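PDB 3JR7: uncharacterized egV family protein COG1307 from Ruminococcus gnavus, which is of unknown function but probably binds lipids such as fatty acids. Local coordinates for residues Ala260-Val263 with Gln264-Lys268; Ile251-Cys254 with Asn255-Arg259; Val241-Ala244 with Gly245-Ile248; Val231-Ala234 with Asp235-Ala239. All coordinates share one frame; numbering follows the deposited sequence.

Contact 1 (Ala260-Val263 with Gln264-Lys268)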
loop_
_atom_site.group_PDB
_atom_site.type_symbol
_atom_site.label_atom_id
_atom_site.label_comp_id
_atom_site.label_asym_id
_atom_site.label_seq_id
_atom_site.Cartn_x
_atom_site.Cartn_y
_atom_site.Cartn_z
ATOM N N ALA A 260 8.539 13.554 5.224
ATOM C CA ALA A 260 8.595 12.197 5.745
ATOM C C ALA A 260 9.469 12.103 7.007
ATOM O O ALA A 260 9.094 11.477 8.019
ATOM C CB ALA A 260 9.092 11.213 4.667
ATOM N N LYS A 261 10.631 12.716 6.960
ATOM C CA LYS A 261 11.529 12.690 8.114
ATOM C C LYS A 261 10.936 13.360 9.355
ATOM O O LYS A 261 11.150 12.900 10.468
ATOM C CB LYS A 261 12.881 13.329 7.751
ATOM C CG LYS A 261 13.732 12.369 6.916
ATOM C CD LYS A 261 15.077 12.924 6.589
ATOM C CE LYS A 261 15.818 12.109 5.517
ATOM N NZ LYS A 261 15.810 10.627 5.787
ATOM N N GLU A 262 10.200 14.439 9.146
ATOM C CA GLU A 262 9.555 15.152 10.250
ATOM C C GLU A 262 8.450 14.291 10.877
ATOM O O GLU A 262 8.323 14.209 12.092
ATOM C CB GLU A 262 8.994 16.493 9.765
ATOM C CG GLU A 262 8.185 17.272 10.789
ATOM C CD GLU A 262 9.019 17.659 12.039
ATOM O OE1 GLU A 262 10.263 17.451 12.057
ATOM O OE2 GLU A 262 8.414 18.157 13.014
ATOM N N VAL A 263 7.676 13.600 10.041
ATOM C CA VAL A 263 6.670 12.669 10.550
ATOM C C VAL A 263 7.320 11.579 11.362
ATOM O O VAL A 263 6.843 11.255 12.438
ATOM C CB VAL A 263 5.797 12.100 9.393
ATOM C CG1 VAL A 263 4.917 10.949 9.864
ATOM C CG2 VAL A 263 4.994 13.244 8.810
ATOM N N GLN A 264 8.446 11.057 10.877
ATOM C CA GLN A 264 9.125 10.001 11.565
ATOM C C GLN A 264 9.538 10.502 12.971
ATOM O O GLN A 264 9.374 9.783 14.000
ATOM C CB GLN A 264 10.304 9.526 10.716
ATOM C CG GLN A 264 11.077 8.316 11.227
ATOM C CD GLN A 264 12.224 7.990 10.338
ATOM O OE1 GLN A 264 13.004 8.885 9.985
ATOM N NE2 GLN A 264 12.307 6.720 9.884
ATOM N N ARG A 265 10.021 11.750 13.011
ATOM C CA ARG A 265 10.490 12.366 14.251
ATOM C C ARG A 265 9.339 12.551 15.236
ATOM O O ARG A 265 9.455 12.182 16.408
ATOM C CB ARG A 265 11.175 13.719 13.931
ATOM C CG ARG A 265 11.744 14.442 15.151
ATOM C CD ARG A 265 12.316 15.828 14.841
ATOM N NE ARG A 265 11.219 16.791 14.715
ATOM C CZ ARG A 265 10.497 17.240 15.736
ATOM N NH1 ARG A 265 10.773 16.856 16.972
ATOM N NH2 ARG A 265 9.499 18.097 15.524
ATOM N N LEU A 266 8.208 13.081 14.761
ATOM C CA LEU A 266 7.030 13.237 15.608
ATOM C C LEU A 266 6.544 11.908 16.169
ATOM O O LEU A 266 6.115 11.832 17.295
ATOM C CB LEU A 266 5.856 13.882 14.833
ATOM C CG LEU A 266 6.052 15.333 14.365
ATOM C CD1 LEU A 266 4.982 15.717 13.297
ATOM C CD2 LEU A 266 5.992 16.244 15.565
ATOM N N LEU A 267 6.553 10.867 15.354
ATOM C CA LEU A 267 6.068 9.562 15.801
ATOM C C LEU A 267 6.973 8.997 16.866
ATOM O O LEU A 267 6.509 8.422 17.831
ATOM C CB LEU A 267 5.949 8.588 14.618
ATOM C CG LEU A 267 4.827 8.971 13.669
ATOM C CD1 LEU A 267 5.011 8.319 12.286
ATOM C CD2 LEU A 267 3.401 8.675 14.242
ATOM N N LYS A 268 8.267 9.164 16.666
ATOM C CA LYS A 268 9.257 8.685 17.627
ATOM C C LYS A 268 9.167 9.365 18.992
ATOM O O LYS A 268 9.522 8.779 19.999
ATOM C CB LYS A 268 10.635 8.904 17.065
ATOM C CG LYS A 268 11.733 8.295 17.879
ATOM C CD LYS A 268 13.033 8.247 17.063
ATOM C CE LYS A 268 13.946 7.131 17.525
ATOM N NZ LYS A 268 14.649 7.469 18.759
HETATM O O HOH W 1 13.220 11.501 11.266
HETATM O O HOH W 2 15.180 8.875 8.532
#
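R265 and E262, one turn apart on helix 257-270, join in a side-on salt bridge, and the arginine can be followed outward atom by atom. Its CB rests on backbone oxygens, 3.4 Å from E262 O. With CG anti to the backbone N (chi1 -178°) the chain runs straight to CD, which passes OE1 of the glutamate, and the bend at chi3 then turns the NE/NH2 edge of the guanidinium to the carboxylate. NE donates to E262 OE1 at 2.9 Å, within the guanidinium plane, while NH2 reaches E262 OE2 at 2.7 Å; both oxygens are met on their syn sides. The two planes stand 41° apart, so the pair is twisted and not coplanar. NH1 has a weak, long ion pair with E269.

On the buried side V263 CG1 lies alongside L267 CD1 at 3.6 Å; of these branched aliphatics V263 packs on I294 and V296 of strand 294-297, L267 on V296. Between these two faces the amide of Q264 takes a water on OE1 at 2.9 Å that also donates to K261 O, and its NE2 bonds S276. Underneath run regular i to i+4 backbone bonds, such as L266 N to E262 O at 2.9 Å. The helix is thus amphipathic: long charged chains pair along its outer face, where each charge would partly offset the other, and apolar ones face the sheet and helix 226-240.

Contact 2 (Ile251-Cys254 with Asn255-Arg259)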
loop_
_atom_site.group_PDB
_atom_site.type_symbol
_atom_site.label_atom_id
_atom_site.label_comp_id
_atom_site.label_asym_id
_atom_site.label_seq_id
_atom_site.Cartn_x
_atom_site.Cartn_y
_atom_site.Cartn_z
ATOM N N ILE A 251 6.664 4.649 6.351
ATOM C CA ILE A 251 6.234 5.940 5.826
ATOM C C ILE A 251 6.511 6.026 4.322
ATOM O O ILE A 251 7.629 5.822 3.886
ATOM C CB ILE A 251 6.942 7.108 6.533
ATOM C CG1 ILE A 251 6.658 7.095 8.026
ATOM C CG2 ILE A 251 6.502 8.455 5.961
ATOM C CD1 ILE A 251 7.689 7.840 8.832
ATOM N N ALA A 252 5.497 6.311 3.526
ATOM C CA ALA A 252 5.708 6.595 2.132
ATOM C C ALA A 252 5.405 8.055 1.899
ATOM O O ALA A 252 4.474 8.612 2.499
ATOM C CB ALA A 252 4.821 5.717 1.248
ATOM N N HIS A 253 6.194 8.681 1.026
ATOM C CA HIS A 253 6.026 10.091 0.696
ATOM C C HIS A 253 6.101 10.259 -0.799
ATOM O O HIS A 253 6.772 9.475 -1.492
ATOM C CB HIS A 253 7.095 10.949 1.386
ATOM C CG HIS A 253 8.438 10.839 0.745
ATOM N ND1 HIS A 253 9.345 9.855 1.068
ATOM C CD2 HIS A 253 9.005 11.563 -0.244
ATOM C CE1 HIS A 253 10.432 10.002 0.324
ATOM N NE2 HIS A 253 10.245 11.019 -0.487
ATOM N N CYS A 254 5.348 11.233 -1.300
ATOM C CA CYS A 254 5.384 11.568 -2.710
ATOM C C CYS A 254 6.111 12.905 -2.896
ATOM O O CYS A 254 5.498 13.957 -2.752
ATOM C CB CYS A 254 3.966 11.693 -3.257
ATOM S SG CYS A 254 3.947 11.982 -5.045
ATOM N N ASN A 255 7.404 12.825 -3.219
ATOM C CA ASN A 255 8.238 14.013 -3.528
ATOM C C ASN A 255 8.313 14.993 -2.331
ATOM O O ASN A 255 8.228 16.217 -2.503
ATOM C CB ASN A 255 7.676 14.719 -4.753
ATOM C CG ASN A 255 8.606 15.815 -5.297
ATOM O OD1 ASN A 255 9.829 15.647 -5.323
ATOM N ND2 ASN A 255 8.022 16.928 -5.728
ATOM N N CYS A 256 8.439 14.456 -1.121
ATOM C CA CYS A 256 8.557 15.291 0.099
ATOM C C CYS A 256 9.301 14.535 1.202
ATOM O O CYS A 256 8.770 14.206 2.283
ATOM C CB CYS A 256 7.184 15.833 0.536
ATOM S SG CYS A 256 5.928 14.547 0.861
ATOM N N GLU A 257 10.552 14.232 0.914
ATOM C CA GLU A 257 11.357 13.463 1.831
ATOM C C GLU A 257 11.524 14.109 3.200
ATOM O O GLU A 257 11.536 13.411 4.222
ATOM C CB GLU A 257 12.745 13.158 1.245
ATOM C CG GLU A 257 13.414 12.057 2.006
ATOM C CD GLU A 257 14.858 11.819 1.627
ATOM O OE1 GLU A 257 15.288 12.187 0.514
ATOM O OE2 GLU A 257 15.572 11.240 2.473
ATOM N N GLU A 258 11.686 15.427 3.237
ATOM C CA GLU A 258 11.891 16.092 4.530
ATOM C C GLU A 258 10.626 16.079 5.371
ATOM O O GLU A 258 10.684 15.949 6.585
ATOM C CB GLU A 258 12.402 17.532 4.370
ATOM C CG GLU A 258 13.932 17.610 4.089
ATOM C CD GLU A 258 14.832 16.863 5.115
ATOM O OE1 GLU A 258 14.636 16.975 6.364
ATOM O OE2 GLU A 258 15.755 16.137 4.647
ATOM N N ARG A 259 9.485 16.220 4.727
ATOM C CA ARG A 259 8.216 16.005 5.419
ATOM C C ARG A 259 8.107 14.561 5.984
ATOM O O ARG A 259 7.672 14.375 7.103
ATOM C CB ARG A 259 7.083 16.310 4.477
ATOM C CG ARG A 259 5.717 16.169 5.103
ATOM C CD ARG A 259 4.663 16.585 4.094
ATOM N NE ARG A 259 4.778 18.011 3.872
ATOM C CZ ARG A 259 4.321 18.683 2.820
ATOM N NH1 ARG A 259 3.716 18.082 1.807
ATOM N NH2 ARG A 259 4.472 19.999 2.798
#
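H253 and E257 meet where strand 248-253 turns into helix 257-270, the imidazole lying against the first turn of the helix. One ring face is covered by E257 CA, 3.7 Å from the ring centroid and 18° off its normal, a CH-pi contact. E257 CB continues alongside, 3.7 Å from H253 NE2. At the ring edge, near its plane, H253 CD2 approaches C256 N at 3.1 Å. C256 SG is also at the edge, and touches H253 CB at 3.8 Å. A flat aromatic suits this tight corner because it offers a face to the helix and an edge to the turn.

A side-chain torsion and the turn of the backbone place these groups. H253 sits at the end of the strand with CG between its own N and carbonyl carbon (chi1 75°), turning the ring toward the oncoming helix. N255 adopts positive phi (61°), a conformation asparagine tolerates well, and reverses the chain; N255 ND2 is hydrogen-bonded to D291 OD1. C256 follows at the N-cap position.

Further out, H253 has I278 and D280 of strand 275-280 and I294 of strand 294-297 beside it, the two strands that flank 248-253 in the sheet. The contact therefore forms the first corner of the beta-alpha-beta unit made by strand 248-253, helix 257-270 and strand 275-280.

Contact 3 (Val241-Ala244 with Gly245-Ile248)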
loop_
_atom_site.group_PDB
_atom_site.type_symbol
_atom_site.label_atom_id
_atom_site.label_comp_id
_atom_site.label_asym_id
_atom_site.label_seq_id
_atom_site.Cartn_x
_atom_site.Cartn_y
_atom_site.Cartn_z
ATOM N N VAL A 241 -2.087 2.832 18.353
ATOM C CA VAL A 241 -1.068 1.784 18.220
ATOM C C VAL A 241 -1.020 0.973 19.521
ATOM O O VAL A 241 -1.215 1.536 20.595
ATOM C CB VAL A 241 0.321 2.307 17.769
ATOM C CG1 VAL A 241 1.056 3.092 18.902
ATOM C CG2 VAL A 241 1.216 1.126 17.271
ATOM N N VAL A 242 -0.876 -0.354 19.402
ATOM C CA VAL A 242 -0.620 -1.176 20.583
ATOM C C VAL A 242 0.543 -2.080 20.310
ATOM O O VAL A 242 0.802 -2.463 19.141
ATOM C CB VAL A 242 -1.862 -2.018 20.999
ATOM C CG1 VAL A 242 -3.024 -1.107 21.483
ATOM C CG2 VAL A 242 -2.312 -2.898 19.876
ATOM N N ASN A 243 1.271 -2.408 21.364
ATOM C CA ASN A 243 2.435 -3.266 21.239
ATOM C C ASN A 243 3.412 -2.782 20.137
ATOM O O ASN A 243 3.920 -3.582 19.356
ATOM C CB ASN A 243 1.998 -4.723 20.957
ATOM C CG ASN A 243 1.003 -5.283 22.027
ATOM O OD1 ASN A 243 -0.069 -5.828 21.687
ATOM N ND2 ASN A 243 1.364 -5.150 23.300
ATOM N N ALA A 244 3.698 -1.477 20.119
ATOM C CA ALA A 244 4.492 -0.834 19.047
ATOM C C ALA A 244 5.912 -1.381 18.979
ATOM O O ALA A 244 6.537 -1.367 17.917
ATOM C CB ALA A 244 4.512 0.686 19.224
ATOM N N GLY A 245 6.422 -1.857 20.102
ATOM C CA GLY A 245 7.733 -2.459 20.155
ATOM C C GLY A 245 7.839 -3.710 19.295
ATOM O O GLY A 245 8.923 -4.087 18.889
ATOM N N ASP A 246 6.716 -4.349 18.998
ATOM C CA ASP A 246 6.712 -5.525 18.130
ATOM C C ASP A 246 6.605 -5.147 16.649
ATOM O O ASP A 246 6.579 -6.050 15.783
ATOM C CB ASP A 246 5.522 -6.443 18.464
ATOM C CG ASP A 246 5.539 -6.953 19.901
ATOM O OD1 ASP A 246 6.659 -7.110 20.459
ATOM O OD2 ASP A 246 4.426 -7.186 20.471
ATOM N N LYS A 247 6.529 -3.851 16.332
ATOM C CA LYS A 247 6.086 -3.477 15.009
ATOM C C LYS A 247 7.082 -2.610 14.256
ATOM O O LYS A 247 7.876 -1.887 14.850
ATOM C CB LYS A 247 4.708 -2.787 15.094
ATOM C CG LYS A 247 3.749 -3.666 15.853
ATOM C CD LYS A 247 2.370 -3.171 15.909
ATOM C CE LYS A 247 1.459 -4.285 16.467
ATOM N NZ LYS A 247 0.077 -3.780 16.688
ATOM N N ILE A 248 7.017 -2.713 12.933
ATOM C CA ILE A 248 7.798 -1.885 12.053
ATOM C C ILE A 248 6.852 -0.778 11.574
ATOM O O ILE A 248 5.689 -1.033 11.229
ATOM C CB ILE A 248 8.358 -2.709 10.877
ATOM C CG1 ILE A 248 9.244 -3.852 11.410
ATOM C CG2 ILE A 248 9.093 -1.818 9.900
ATOM C CD1 ILE A 248 10.012 -4.658 10.290
HETATM O O HOH W 3 -1.314 -1.422 16.684
#
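K247 folds back over V242 and N243 to close a compact surface turn, a 3-10 turn in the loop that leads from helix 226-240 to strand 248-253.

Two backbone hydrogen bonds of the i to i+3 kind build the turn: D246 N to N243 O at 2.9 Å and K247 N to A244 O, also at 2.9 Å. Both donors stand above their carbonyl planes, by 44° and 62°, so neither lies on a lone pair. The residue types fit. N243 enters with positive phi (51°), which asparagine accepts readily, and A244 adds little bulk; G245 follows in the exposed bend.

The lysine supplies the polar side-chain bonds. Its chain is extended beyond CG, carrying the ammonium back along the turn, where K247 NZ meets V242 O at 2.9 Å. A long flexible chain with a donor at its end suits this reach back to a residue five earlier, and a positive charge would favour a carbonyl oxygen. A water ties the same two residues together, accepting from both K247 NZ and V242 N.

Apolar and van der Waals contacts fill in the rest. The methylenes of K247 run over two carbonyls, K247 CG lying 3.5 Å from N243 O. Behind the turn A244 packs on F271, V241 on F271 and V298, and K247 on V298, while the K247 backbone is hydrogen-bonded to the K274 backbone. On the outer side, one carboxylate oxygen of D246 touches the first methylene of N243, D246 OD2 to N243 CB 3.5 Å.

Contact 4 (Val231-Ala234 with Asp235-Ala239)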
loop_
_atom_site.group_PDB
_atom_site.type_symbol
_atom_site.label_atom_id
_atom_site.label_comp_id
_atom_site.label_asym_id
_atom_site.label_seq_id
_atom_site.Cartn_x
_atom_site.Cartn_y
_atom_site.Cartn_z
ATOM N N VAL A 231 1.165 16.861 12.993
ATOM C CA VAL A 231 1.092 16.619 14.434
ATOM C C VAL A 231 -0.180 15.859 14.779
ATOM O O VAL A 231 -0.129 14.903 15.528
ATOM C CB VAL A 231 1.138 17.966 15.240
ATOM C CG1 VAL A 231 0.836 17.764 16.731
ATOM C CG2 VAL A 231 2.512 18.671 15.012
ATOM N N LYS A 232 -1.325 16.286 14.258
ATOM C CA LYS A 232 -2.568 15.593 14.544
ATOM C C LYS A 232 -2.526 14.152 13.988
ATOM O O LYS A 232 -3.044 13.232 14.624
ATOM C CB LYS A 232 -3.778 16.324 13.969
ATOM C CG LYS A 232 -4.087 17.632 14.631
ATOM C CD LYS A 232 -5.568 17.958 14.655
ATOM C CE LYS A 232 -5.827 19.443 14.981
ATOM N NZ LYS A 232 -7.288 19.804 14.873
HETATM N N MSE A 233 -1.920 13.958 12.823
HETATM C CA MSE A 233 -1.752 12.585 12.291
HETATM C C MSE A 233 -0.927 11.725 13.254
HETATM O O MSE A 233 -1.365 10.627 13.624
HETATM C CB MSE A 233 -1.113 12.550 10.898
HETATM C CG MSE A 233 -1.000 11.100 10.393
HETATM SE SE MSE A 233 -0.567 10.977 8.542
HETATM C CE MSE A 233 -1.629 12.507 8.029
ATOM N N ALA A 234 0.221 12.246 13.685
ATOM C CA ALA A 234 1.071 11.578 14.702
ATOM C C ALA A 234 0.298 11.205 15.946
ATOM O O ALA A 234 0.477 10.118 16.448
ATOM C CB ALA A 234 2.312 12.444 15.096
ATOM N N ASP A 235 -0.541 12.109 16.447
ATOM C CA ASP A 235 -1.366 11.817 17.597
ATOM C C ASP A 235 -2.340 10.680 17.262
ATOM O O ASP A 235 -2.523 9.804 18.105
ATOM C CB ASP A 235 -2.152 13.026 18.092
ATOM C CG ASP A 235 -1.263 14.121 18.650
ATOM O OD1 ASP A 235 -0.143 13.833 19.112
ATOM O OD2 ASP A 235 -1.706 15.298 18.627
ATOM N N CYS A 236 -2.975 10.703 16.082
ATOM C CA CYS A 236 -3.937 9.636 15.736
ATOM C C CYS A 236 -3.257 8.282 15.716
ATOM O O CYS A 236 -3.778 7.287 16.267
ATOM C CB CYS A 236 -4.567 9.866 14.397
ATOM S SG CYS A 236 -5.710 11.228 14.332
ATOM N N VAL A 237 -2.085 8.224 15.105
ATOM C CA VAL A 237 -1.347 6.966 15.012
ATOM C C VAL A 237 -1.043 6.483 16.416
ATOM O O VAL A 237 -1.268 5.306 16.754
ATOM C CB VAL A 237 -0.027 7.120 14.255
ATOM C CG1 VAL A 237 0.706 5.801 14.244
ATOM C CG2 VAL A 237 -0.269 7.680 12.832
ATOM N N ALA A 238 -0.585 7.417 17.246
ATOM C CA ALA A 238 -0.201 7.091 18.613
ATOM C C ALA A 238 -1.385 6.622 19.470
ATOM O O ALA A 238 -1.229 5.731 20.313
ATOM C CB ALA A 238 0.527 8.275 19.275
ATOM N N ALA A 239 -2.564 7.205 19.245
ATOM C CA ALA A 239 -3.778 6.810 19.989
ATOM C C ALA A 239 -4.241 5.367 19.713
ATOM O O ALA A 239 -4.885 4.762 20.555
ATOM C CB ALA A 239 -4.924 7.783 19.703
#
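M233 (modelled as selenomethionine) and V237 stand one turn apart on the inner face of helix 226-240, and the tight part of the contact is valine methyl against backbone: V237 CG2 lies 3.2 Å from M233 O. With CG1 anti to the backbone N (chi1 178°), the valine places CG2 beside its own N, directly over the preceding turn. A234 and A238 are small enough for another helix to come close. Four i to i+4 bonds join the two segments, among them V237 N to M233 O at 2.9 Å and A238 N to A234 O at 3.0 Å.

Side chain against side chain the contact is looser. M233 CG and V237 CG2 are 4.3 Å apart. On the outer side the side chains of V231 and D235 run together, pointing the same way, but approach no closer than 4.0 Å, between V231 CG1 and D235 OD2. D235 pairs in a salt bridge with R270 of the neighbouring helix 257-270, and K232 NZ reaches K222 O of strand 217-224.

In the fold the helix lies on the sheet beside helix 257-270. M233, C236 and V237 rest on Y177 of strand 176-179, and M233 also on V179, while A234 meets L266 and V237 meets L267 of helix 257-270.

In the fold
Following the chain, contact 4 comes first, within helix 226-240; contact 3 then closes the turn that returns the chain to strand 248-253. Contact 2 forms the next corner, from that strand into helix 257-270, and contact 1 lies further along the same helix. The four are in series: none nests in or crosses another. In space the ends meet again. Contacts 1 and 4, centres 11 Å apart, pack helix on helix, with L266 and L267 against A234. Contact 1 also touches contact 2, where Q264 and A260 lie on I251 and H253. Contact 3 lies apart from contact 1, nearest atoms about 8 Å away. Together they join two helices to one mixed sheet.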